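Local coordinates for envelopment polyprotein (Bovine Schmallenberg virus BH80/Germany/2011, PDB 7A56) that probably drives fusion of the viral and host membranes during entry, as a class II fusion glycoprotein held here as a trimer in its postfusion form, at residues Pro185-Tyr190 with Ala243-Lys248; Ala113-Leu118 with Ser237-Ile242; Gly122-Ile127 with Phe300-Gln305; Val109-Ser114 with Lys328-Val333. All blocks are in the same frame, centred on the assembly; numbering follows the deposited sequence.

Contact 1 (Pro185-Tyr190 with Ala243-Lys248); sequences PEYKIY and AVKNGK
Glu186 and Lys245 form the charged end of this contact. Their side chains run alongside each other in the same direction, and Lys245 NZ makes a 2.8 Å salt bridge to Glu186 OE2, coming in nearly on the line of the C-O bond. The same ammonium donates to the main chain at Glu186 O, 3.2 Å away, so NZ grips both the side chain and the backbone of one residue. An otherwise extended lysine chain bends at its last torsion (chi4 53°) to put NZ there. The other carboxylate oxygen, Glu186 OE1, pairs with Arg184; flanked by two cations, the group is very likely ionised.

Backbone bonds hold Lys188 and Val244 as an antiparallel hydrogen-bonded pair: Lys188 N reaches Val244 O at 3.1 Å, and Val244 N reaches Lys188 O at 2.8 Å. Strand 187-192 lies between 241-245 and the long strand 98-134, antiparallel to both; on the 98-134 side Glu186 and Tyr187 both face Thr121 in a classic beta bulge. Past Lys245, a type I' turn reverses the chain into strand 248-251.

Apolar contacts occupy both sides of the sheet. The aliphatic part of Lys245 crosses the Tyr187 ring, with CD over one face, 4.0 Å from the ring centroid and displaced toward the rim, a CH-pi contact. On the Ile189 and Ala243 side, Ile189 CD1 meets Ala243 CB at 3.8 Å. On the side carrying Lys188 and Val244, Val244 CG2 lies 3.8 Å from Tyr190 CE1 and equally close to CD1.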
# COMPACT_ATOMS: atom_id res chain seq x y z
N PRO A 185 -19.43 -22.30 -11.77
CA PRO A 185 -18.15 -21.61 -11.53
C PRO A 185 -17.85 -20.62 -12.66
O PRO A 185 -17.96 -20.97 -13.84
CB PRO A 185 -17.11 -22.75 -11.52
CG PRO A 185 -17.89 -24.01 -11.40
CD PRO A 185 -19.30 -23.76 -11.91
N GLU A 186 -17.42 -19.40 -12.27
CA GLU A 186 -17.10 -18.33 -13.23
C GLU A 186 -15.75 -17.65 -12.92
O GLU A 186 -15.04 -17.29 -13.86
CB GLU A 186 -18.23 -17.29 -13.27
CG GLU A 186 -19.57 -17.88 -13.85
CD GLU A 186 -19.55 -17.88 -15.37
OE1 GLU A 186 -20.51 -18.39 -16.00
OE2 GLU A 186 -18.56 -17.32 -15.94
N TYR A 187 -15.38 -17.50 -11.65
CA TYR A 187 -14.11 -16.86 -11.29
C TYR A 187 -13.35 -17.77 -10.33
O TYR A 187 -13.96 -18.46 -9.50
CB TYR A 187 -14.30 -15.49 -10.60
CG TYR A 187 -14.96 -14.39 -11.41
CD1 TYR A 187 -16.35 -14.37 -11.61
CD2 TYR A 187 -14.20 -13.32 -11.93
CE1 TYR A 187 -16.96 -13.35 -12.32
CE2 TYR A 187 -14.80 -12.29 -12.65
CZ TYR A 187 -16.18 -12.30 -12.83
OH TYR A 187 -16.80 -11.27 -13.53
N LYS A 188 -12.01 -17.76 -10.44
CA LYS A 188 -11.10 -18.45 -9.51
C LYS A 188 -10.39 -17.40 -8.68
O LYS A 188 -9.84 -16.45 -9.23
CB LYS A 188 -10.06 -19.31 -10.21
CG LYS A 188 -10.65 -20.26 -11.27
CD LYS A 188 -9.61 -21.29 -11.74
CE LYS A 188 -10.29 -22.56 -12.31
NZ LYS A 188 -11.24 -22.24 -13.41
N ILE A 189 -10.38 -17.59 -7.37
CA ILE A 189 -9.88 -16.61 -6.43
C ILE A 189 -8.61 -17.18 -5.82
O ILE A 189 -8.55 -18.38 -5.45
CB ILE A 189 -10.93 -16.23 -5.36
CG1 ILE A 189 -11.99 -15.24 -5.91
CG2 ILE A 189 -10.22 -15.55 -4.16
CD1 ILE A 189 -12.84 -15.67 -7.11
N TYR A 190 -7.54 -16.31 -5.80
CA TYR A 190 -6.20 -16.58 -5.29
C TYR A 190 -5.77 -15.55 -4.25
O TYR A 190 -6.19 -14.40 -4.28
CB TYR A 190 -5.17 -16.53 -6.40
CG TYR A 190 -5.43 -17.53 -7.51
CD1 TYR A 190 -6.30 -17.23 -8.54
CD2 TYR A 190 -4.73 -18.72 -7.55
CE1 TYR A 190 -6.54 -18.15 -9.57
CE2 TYR A 190 -4.93 -19.63 -8.57
CZ TYR A 190 -5.83 -19.33 -9.58
OH TYR A 190 -6.00 -20.21 -10.62
N ALA A 243 -9.13 -12.11 -8.37
CA ALA A 243 -10.05 -13.02 -9.00
C ALA A 243 -9.65 -13.10 -10.47
O ALA A 243 -9.23 -12.11 -11.05
CB ALA A 243 -11.52 -12.57 -8.83
N VAL A 244 -9.68 -14.30 -11.03
CA VAL A 244 -9.16 -14.57 -12.36
C VAL A 244 -10.29 -15.13 -13.21
O VAL A 244 -10.96 -16.09 -12.80
CB VAL A 244 -7.97 -15.54 -12.30
CG1 VAL A 244 -7.52 -15.90 -13.71
CG2 VAL A 244 -6.79 -14.86 -11.51
N LYS A 245 -10.49 -14.53 -14.39
CA LYS A 245 -11.44 -15.04 -15.38
C LYS A 245 -10.86 -14.82 -16.77
O LYS A 245 -10.53 -13.69 -17.14
CB LYS A 245 -12.83 -14.38 -15.28
CG LYS A 245 -13.83 -14.85 -16.38
CD LYS A 245 -15.25 -14.52 -15.94
CE LYS A 245 -16.28 -15.25 -16.79
NZ LYS A 245 -16.02 -16.71 -16.82
N ASN A 246 -10.73 -15.91 -17.53
CA ASN A 246 -10.29 -15.83 -18.94
C ASN A 246 -8.94 -15.15 -19.05
O ASN A 246 -8.74 -14.24 -19.86
CB ASN A 246 -11.32 -15.12 -19.81
CG ASN A 246 -12.60 -15.92 -19.95
OD1 ASN A 246 -12.57 -17.14 -20.12
ND2 ASN A 246 -13.74 -15.25 -19.82
N GLY A 247 -8.01 -15.61 -18.22
CA GLY A 247 -6.68 -15.07 -18.25
C GLY A 247 -6.55 -13.63 -17.81
O GLY A 247 -5.48 -13.06 -17.96
N LYS A 248 -7.60 -13.01 -17.26
CA LYS A 248 -7.53 -11.63 -16.79
C LYS A 248 -7.68 -11.55 -15.27
O LYS A 248 -8.43 -12.34 -14.68
CB LYS A 248 -8.59 -10.77 -17.48
CG LYS A 248 -8.33 -10.69 -18.98
CD LYS A 248 -9.62 -10.47 -19.73
CE LYS A 248 -10.12 -9.04 -19.64
NZ LYS A 248 -10.12 -8.37 -21.00
O HOH W 1 -11.70 -19.07 -14.34

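Contact 2 (Ala113-Leu118 with Ser237-Ile242); sequences ASYRFL and SMPNII
Tyr115 OH donates a 2.7 Å hydrogen bond to Pro239 O, arriving in the carbonyl plane on a lone pair, with a C=O...donor angle of 143°. Around the hydroxyl the packing is apolar: Pro239 CD and Met238 CB each stand 3.7 Å from Tyr115 OH, and the proline side chain crosses the tyrosine at about a right angle.

The ring bridges two strands that are not direct neighbours. Strand 98-134, which carries Tyr115, and strand 241-245, which starts at Ile241, each pair antiparallel with 187-192, and the loop 237-240 passes the hydroxyl end of the tyrosine before entering its strand. Lys192, at the end of that intervening strand, hydrogen-bonds Met238 O, a tie between that strand and the loop.

Met238 packs at the ring edge and on Ala113. Its SD lies 4.1 Å from Ala113 CB, and the bend at chi3 (74°) swings CE back to the ring edge, near the ring plane and 4.1 Å from Tyr115 CE1. Val326 also packs on both Tyr115 and Met238. Ile242 takes a different part of the ring, crossing at about a right angle, with CD1 3.9 Å from Tyr115 CD2. Outside this buried patch, Arg116 reaches a second subunit, forming a salt bridge with Glu311 of that chain, and Ser114 OG hydrogen-bonds Asp394 of the same neighbouring subunit.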
# COMPACT_ATOMS: atom_id res chain seq x y z
N ALA A 113 4.86 -11.72 -7.52
CA ALA A 113 4.69 -12.52 -6.30
C ALA A 113 3.95 -13.82 -6.67
O ALA A 113 3.33 -13.95 -7.74
CB ALA A 113 3.94 -11.74 -5.21
N SER A 114 4.11 -14.82 -5.80
CA SER A 114 3.39 -16.07 -5.92
C SER A 114 1.99 -15.91 -5.34
O SER A 114 1.75 -15.10 -4.43
CB SER A 114 4.11 -17.21 -5.18
OG SER A 114 5.51 -17.20 -5.53
N TYR A 115 1.06 -16.69 -5.87
CA TYR A 115 -0.32 -16.73 -5.38
C TYR A 115 -0.75 -18.18 -5.26
O TYR A 115 -0.26 -19.06 -5.97
CB TYR A 115 -1.29 -15.97 -6.32
CG TYR A 115 -1.13 -14.45 -6.24
CD1 TYR A 115 0.05 -13.81 -6.72
CD2 TYR A 115 -2.14 -13.66 -5.69
CE1 TYR A 115 0.18 -12.42 -6.61
CE2 TYR A 115 -2.04 -12.30 -5.60
CZ TYR A 115 -0.84 -11.67 -6.08
OH TYR A 115 -0.70 -10.30 -5.96
N ARG A 116 -1.74 -18.40 -4.37
CA ARG A 116 -2.28 -19.74 -4.19
C ARG A 116 -3.80 -19.76 -4.29
O ARG A 116 -4.52 -18.83 -3.89
CB ARG A 116 -1.87 -20.38 -2.86
CG ARG A 116 -2.31 -19.65 -1.66
CD ARG A 116 -2.03 -20.48 -0.40
NE ARG A 116 -2.33 -19.69 0.79
CZ ARG A 116 -3.44 -19.80 1.51
NH1 ARG A 116 -3.63 -19.04 2.58
NH2 ARG A 116 -4.36 -20.70 1.17
N PHE A 117 -4.27 -20.87 -4.83
CA PHE A 117 -5.67 -20.97 -5.17
C PHE A 117 -6.50 -21.07 -3.89
O PHE A 117 -6.18 -21.88 -3.00
CB PHE A 117 -5.91 -22.18 -6.06
CG PHE A 117 -7.37 -22.49 -6.23
CD1 PHE A 117 -8.15 -21.80 -7.16
CD2 PHE A 117 -7.97 -23.47 -5.45
CE1 PHE A 117 -9.51 -22.12 -7.29
CE2 PHE A 117 -9.30 -23.75 -5.59
CZ PHE A 117 -10.04 -23.08 -6.53
N LEU A 118 -7.56 -20.25 -3.81
CA LEU A 118 -8.51 -20.31 -2.70
C LEU A 118 -9.83 -21.02 -3.05
O LEU A 118 -10.19 -21.96 -2.35
CB LEU A 118 -8.85 -18.91 -2.17
CG LEU A 118 -7.67 -18.10 -1.64
CD1 LEU A 118 -8.27 -16.80 -1.09
CD2 LEU A 118 -6.87 -18.87 -0.61
N SER A 237 2.96 -3.16 -3.76
CA SER A 237 2.20 -2.73 -4.93
C SER A 237 1.18 -3.79 -5.35
O SER A 237 0.17 -3.46 -5.96
CB SER A 237 3.16 -2.42 -6.13
OG SER A 237 3.95 -3.60 -6.65
N MET A 238 1.37 -5.00 -4.94
CA MET A 238 0.57 -6.08 -5.54
C MET A 238 -0.58 -6.50 -4.61
O MET A 238 -0.43 -6.46 -3.40
CB MET A 238 1.47 -7.27 -5.83
CG MET A 238 2.58 -6.88 -7.01
SD MET A 238 3.37 -8.34 -7.46
CE MET A 238 2.15 -9.29 -8.46
N PRO A 239 -1.71 -6.86 -5.19
CA PRO A 239 -2.93 -7.07 -4.41
C PRO A 239 -2.87 -8.33 -3.55
O PRO A 239 -2.24 -9.32 -3.91
CB PRO A 239 -4.03 -7.20 -5.48
CG PRO A 239 -3.33 -7.72 -6.67
CD PRO A 239 -1.97 -6.93 -6.64
N ASN A 240 -3.58 -8.30 -2.44
CA ASN A 240 -3.53 -9.48 -1.57
C ASN A 240 -4.42 -10.60 -2.09
O ASN A 240 -4.05 -11.77 -2.05
CB ASN A 240 -3.94 -9.10 -0.15
CG ASN A 240 -2.84 -9.38 0.82
OD1 ASN A 240 -1.75 -8.74 0.77
ND2 ASN A 240 -3.06 -10.38 1.67
N ILE A 241 -5.58 -10.26 -2.62
CA ILE A 241 -6.50 -11.25 -3.17
C ILE A 241 -6.87 -10.80 -4.57
O ILE A 241 -7.09 -9.62 -4.82
CB ILE A 241 -7.76 -11.41 -2.28
CG1 ILE A 241 -7.34 -12.11 -0.98
CG2 ILE A 241 -8.87 -12.26 -3.00
CD1 ILE A 241 -8.38 -12.24 0.06
N ILE A 242 -6.97 -11.76 -5.48
CA ILE A 242 -7.37 -11.48 -6.84
C ILE A 242 -8.43 -12.47 -7.29
O ILE A 242 -8.55 -13.58 -6.76
CB ILE A 242 -6.16 -11.57 -7.81
CG1 ILE A 242 -5.56 -12.99 -7.73
CG2 ILE A 242 -5.17 -10.45 -7.50
CD1 ILE A 242 -4.49 -13.29 -8.84

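Contact 3 (Gly122-Ile127 with Phe300-Gln305); sequences GPTIGI and FDNSYQ
The Tyr304 ring lies flat against the Gly122-Pro123 peptide and the proline ring. Over the centre of one face sits Pro123 CD, 3.6 Å from the ring centroid and 13° off its normal, a close CH-pi contact. On the same face, toward the rim, Gly122 C stands 3.4 Å above the plane, and Gly122 CA comes within 3.3 Å of Tyr304 CD1. Proline and tyrosine side chains point the same way, side by side, and a chi1 of 171° sets Tyr304 CG, anti to its backbone N, 3.6 Å from Pro123 N. The phenol end of the ring carries on to Glu186 and Tyr187, which pack on Tyr304 OH.

The second flat group is the Asn302 amide, and ND2 spends both of its N-H bonds on the first segment. One goes to Gly122 O at 3.0 Å, the other to Thr124 OG1 at 2.9 Å, the latter nearly straight at 168°. Both acceptors lie close to the amide plane, a pairing that fixes the rotation of the group and tells its nitrogen from its oxygen. Thr124 OG1, accepting here, is also hydrogen-bonded to Asp181 OD2, presumably as donor. Asp181 OD1 in turn takes the backbone N of Phe300, so a single carboxylate ties down both segments.

Gly122-Ile127 runs along strand 98-134, which pairs antiparallel with 172-183, with a classic bulge where Ile125 and Gly126 both face Ile182. Ile127 packs against Cys179 and Cys299, themselves joined by a disulfide. The chain continues from this surface patch into the short helix that follows.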
# COMPACT_ATOMS: atom_id res chain seq x y z
N GLY A 122 -19.36 -18.24 -8.48
CA GLY A 122 -20.24 -17.93 -9.59
C GLY A 122 -21.66 -17.92 -9.05
O GLY A 122 -21.88 -18.03 -7.85
N PRO A 123 -22.66 -17.77 -9.92
CA PRO A 123 -24.03 -17.61 -9.42
C PRO A 123 -24.63 -18.93 -8.96
O PRO A 123 -24.26 -20.01 -9.43
CB PRO A 123 -24.78 -17.10 -10.65
CG PRO A 123 -24.00 -17.80 -11.82
CD PRO A 123 -22.57 -17.72 -11.39
N THR A 124 -25.64 -18.83 -8.10
CA THR A 124 -26.34 -20.02 -7.67
C THR A 124 -27.37 -20.41 -8.71
O THR A 124 -28.12 -19.57 -9.21
CB THR A 124 -26.97 -19.80 -6.30
OG1 THR A 124 -25.91 -19.62 -5.35
CG2 THR A 124 -27.83 -21.00 -5.87
N ILE A 125 -27.36 -21.69 -9.06
CA ILE A 125 -28.21 -22.26 -10.10
C ILE A 125 -29.08 -23.38 -9.59
O ILE A 125 -29.79 -23.99 -10.38
CB ILE A 125 -27.36 -22.77 -11.26
CG1 ILE A 125 -26.45 -23.92 -10.79
CG2 ILE A 125 -26.52 -21.58 -11.76
CD1 ILE A 125 -25.79 -24.63 -11.92
N GLY A 126 -28.99 -23.71 -8.31
CA GLY A 126 -29.82 -24.79 -7.78
C GLY A 126 -29.49 -24.97 -6.33
O GLY A 126 -28.58 -24.33 -5.81
N ILE A 127 -30.28 -25.82 -5.65
CA ILE A 127 -30.05 -26.12 -4.23
C ILE A 127 -30.07 -27.62 -4.04
O ILE A 127 -31.09 -28.27 -4.31
CB ILE A 127 -31.13 -25.49 -3.31
CG1 ILE A 127 -31.24 -23.98 -3.59
CG2 ILE A 127 -30.84 -25.83 -1.85
CD1 ILE A 127 -32.35 -23.26 -2.77
N PHE A 300 -28.15 -20.47 0.69
CA PHE A 300 -27.19 -19.47 1.12
C PHE A 300 -27.60 -18.10 0.58
O PHE A 300 -28.29 -18.00 -0.43
CB PHE A 300 -25.78 -19.74 0.54
CG PHE A 300 -25.13 -21.08 0.93
CD1 PHE A 300 -25.31 -21.65 2.18
CD2 PHE A 300 -24.24 -21.70 0.04
CE1 PHE A 300 -24.67 -22.86 2.54
CE2 PHE A 300 -23.61 -22.93 0.38
CZ PHE A 300 -23.80 -23.48 1.63
N ASP A 301 -27.04 -17.04 1.17
CA ASP A 301 -26.89 -15.78 0.46
C ASP A 301 -25.75 -15.89 -0.55
O ASP A 301 -24.74 -16.53 -0.28
CB ASP A 301 -26.54 -14.63 1.42
CG ASP A 301 -27.65 -14.34 2.44
OD1 ASP A 301 -28.78 -14.06 2.00
OD2 ASP A 301 -27.37 -14.34 3.67
N ASN A 302 -25.91 -15.28 -1.73
CA ASN A 302 -24.83 -15.31 -2.74
C ASN A 302 -24.73 -13.93 -3.36
O ASN A 302 -25.69 -13.46 -3.96
CB ASN A 302 -25.05 -16.36 -3.85
CG ASN A 302 -23.81 -16.55 -4.78
OD1 ASN A 302 -22.83 -15.75 -4.73
ND2 ASN A 302 -23.82 -17.61 -5.57
N SER A 303 -23.58 -13.30 -3.23
CA SER A 303 -23.40 -11.94 -3.73
C SER A 303 -22.53 -11.91 -4.99
O SER A 303 -21.74 -10.99 -5.18
CB SER A 303 -22.83 -11.06 -2.61
OG SER A 303 -22.85 -9.69 -3.02
N TYR A 304 -22.72 -12.88 -5.89
CA TYR A 304 -21.95 -13.03 -7.13
C TYR A 304 -22.03 -11.80 -8.02
O TYR A 304 -21.07 -11.49 -8.77
CB TYR A 304 -22.46 -14.25 -7.91
CG TYR A 304 -21.88 -14.35 -9.28
CD1 TYR A 304 -20.53 -14.63 -9.43
CD2 TYR A 304 -22.67 -14.10 -10.43
CE1 TYR A 304 -19.94 -14.70 -10.71
CE2 TYR A 304 -22.11 -14.17 -11.71
CZ TYR A 304 -20.71 -14.46 -11.83
OH TYR A 304 -20.06 -14.51 -13.07
N GLN A 305 -23.15 -11.08 -7.97
CA GLN A 305 -23.26 -9.89 -8.78
C GLN A 305 -22.15 -8.89 -8.47
O GLN A 305 -21.81 -8.08 -9.34
CB GLN A 305 -24.61 -9.24 -8.56
CG GLN A 305 -24.80 -8.75 -7.15
CD GLN A 305 -25.56 -9.73 -6.23
OE1 GLN A 305 -25.64 -10.95 -6.47
NE2 GLN A 305 -26.14 -9.17 -5.18

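Contact 4 (Val109-Ser114 with Lys328-Val333); sequences VINKAS and KKVSSV
Val109 and Val333 meet through their methyls: Val109 CG1 sits 3.5 Å from Val333 CG1 and 3.6 Å from Val333 CG2, the two side chains sliding past each other in opposite directions. Val109 CG1, placed anti to its backbone N (chi1 175°), also faces Val330 CG2 at 4.0 Å. The other branch of Val330 turns to the asparagine, with CG1 3.6 Å from Asn111 ND2 and the side chains crossing at about a right angle. Polar and apolar groups thus share one valine.

Two backbone bonds make Asn111 and Lys328 an antiparallel hydrogen-bonded pair, Asn111 N to Lys328 O at 3.1 Å and Lys328 N to Asn111 O at 2.8 Å. Further along, the chains part and a water bridges them, 2.8 Å from Val109 O and accepting from Val330 N at 3.1 Å.

In the next shell, Asn111 ND2, beside Val330 CG1, is hydrogen-bonded to Ser237 OG, while Lys328 extends away from Asn111 and binds Thr315 OG1 through NZ. A third subunit closes over the loop: its Gln234 packs on Val330 and Ser331, and Ser332 OG hydrogen-bonds Thr232 O of that chain.

This is an antiparallel strand pair giving way to a loop: 325-328 lies along one edge of 98-134, 197-206 along the other, and the chain goes on to strand 335-343 of a five-stranded antiparallel sheet.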
# COMPACT_ATOMS: atom_id res chain seq x y z
N VAL A 109 12.22 -4.48 -15.87
CA VAL A 109 11.77 -4.14 -14.53
C VAL A 109 10.36 -4.70 -14.41
O VAL A 109 9.47 -4.30 -15.18
CB VAL A 109 11.71 -2.63 -14.27
CG1 VAL A 109 11.09 -2.43 -12.89
CG2 VAL A 109 13.14 -1.94 -14.33
N ILE A 110 10.14 -5.59 -13.46
CA ILE A 110 8.76 -6.03 -13.13
C ILE A 110 8.69 -6.33 -11.64
O ILE A 110 9.70 -6.62 -11.00
CB ILE A 110 8.31 -7.28 -13.87
CG1 ILE A 110 9.23 -8.41 -13.50
CG2 ILE A 110 8.28 -7.07 -15.37
CD1 ILE A 110 8.55 -9.72 -13.68
N ASN A 111 7.48 -6.25 -11.07
CA ASN A 111 7.31 -6.77 -9.72
C ASN A 111 6.57 -8.11 -9.84
O ASN A 111 5.88 -8.37 -10.83
CB ASN A 111 6.53 -5.78 -8.80
CG ASN A 111 7.42 -4.65 -8.22
OD1 ASN A 111 8.62 -4.82 -8.07
ND2 ASN A 111 6.81 -3.54 -7.84
N LYS A 112 6.79 -9.00 -8.89
CA LYS A 112 6.11 -10.30 -9.01
C LYS A 112 5.89 -10.88 -7.64
O LYS A 112 6.64 -10.57 -6.69
CB LYS A 112 6.92 -11.30 -9.86
CG LYS A 112 8.24 -11.68 -9.30
CD LYS A 112 9.04 -12.57 -10.29
CE LYS A 112 10.46 -12.85 -9.79
NZ LYS A 112 11.34 -13.58 -10.78
N ALA A 113 4.86 -11.72 -7.52
CA ALA A 113 4.69 -12.52 -6.30
C ALA A 113 3.95 -13.82 -6.67
O ALA A 113 3.33 -13.95 -7.74
CB ALA A 113 3.94 -11.74 -5.21
N SER A 114 4.11 -14.82 -5.80
CA SER A 114 3.39 -16.07 -5.92
C SER A 114 1.99 -15.91 -5.34
O SER A 114 1.75 -15.10 -4.43
CB SER A 114 4.11 -17.21 -5.18
OG SER A 114 5.51 -17.20 -5.53
N LYS A 328 3.49 -7.71 -12.19
CA LYS A 328 2.90 -6.38 -12.24
C LYS A 328 3.85 -5.46 -13.02
O LYS A 328 5.04 -5.36 -12.69
CB LYS A 328 2.67 -5.78 -10.85
CG LYS A 328 1.95 -4.42 -10.94
CD LYS A 328 1.65 -3.79 -9.58
CE LYS A 328 1.08 -2.38 -9.77
NZ LYS A 328 -0.38 -2.40 -10.22
N LYS A 329 3.28 -4.77 -14.02
CA LYS A 329 3.92 -3.65 -14.69
C LYS A 329 3.83 -2.41 -13.82
O LYS A 329 2.77 -2.04 -13.32
CB LYS A 329 3.25 -3.39 -16.03
CG LYS A 329 3.34 -4.57 -16.97
CD LYS A 329 2.90 -4.22 -18.38
CE LYS A 329 1.66 -5.05 -18.80
NZ LYS A 329 1.35 -4.92 -20.26
N VAL A 330 4.97 -1.74 -13.69
CA VAL A 330 5.20 -0.67 -12.75
C VAL A 330 6.01 0.39 -13.48
O VAL A 330 6.61 0.13 -14.54
CB VAL A 330 5.94 -1.16 -11.48
CG1 VAL A 330 5.14 -2.16 -10.70
CG2 VAL A 330 7.33 -1.80 -11.85
N SER A 331 6.06 1.58 -12.90
CA SER A 331 6.88 2.61 -13.49
C SER A 331 8.29 2.47 -12.87
O SER A 331 8.92 1.42 -12.99
CB SER A 331 6.21 3.96 -13.30
OG SER A 331 5.76 4.18 -11.96
N SER A 332 8.80 3.47 -12.15
CA SER A 332 10.15 3.35 -11.56
C SER A 332 10.16 2.46 -10.33
O SER A 332 9.31 2.59 -9.47
CB SER A 332 10.68 4.71 -11.12
OG SER A 332 12.03 4.57 -10.68
N VAL A 333 11.18 1.59 -10.19
CA VAL A 333 11.40 0.89 -8.90
C VAL A 333 12.65 1.39 -8.19
O VAL A 333 13.08 0.77 -7.19
CB VAL A 333 11.45 -0.64 -9.08
CG1 VAL A 333 10.13 -1.17 -9.72
CG2 VAL A 333 12.61 -1.00 -9.99
O HOH W 2 7.17 -2.68 -15.60

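Strand 98-134 supplies a segment to contacts 2, 3 and 4, and contact 1 joins its neighbour 187-192 to 241-245. Contact 2 is the buried one and rests mainly on side chains; contact 3 lies at the surface, about 24 Å from it centre to centre, and depends on an asparagine amide and a tyrosine ring lying against a Gly-Pro backbone and proline ring. Contacts 1 and 4 are partly buried and share antiparallel backbone pairing, but contact 1 adds a salt bridge and a CH-pi contact, contact 4 a cluster of valine methyls. A probable backbone hydrogen bond between Ile242 N and Tyr190 O links contacts 1 and 2, whereas contacts 3 and 4 stay about 22 Å apart at their nearest atoms.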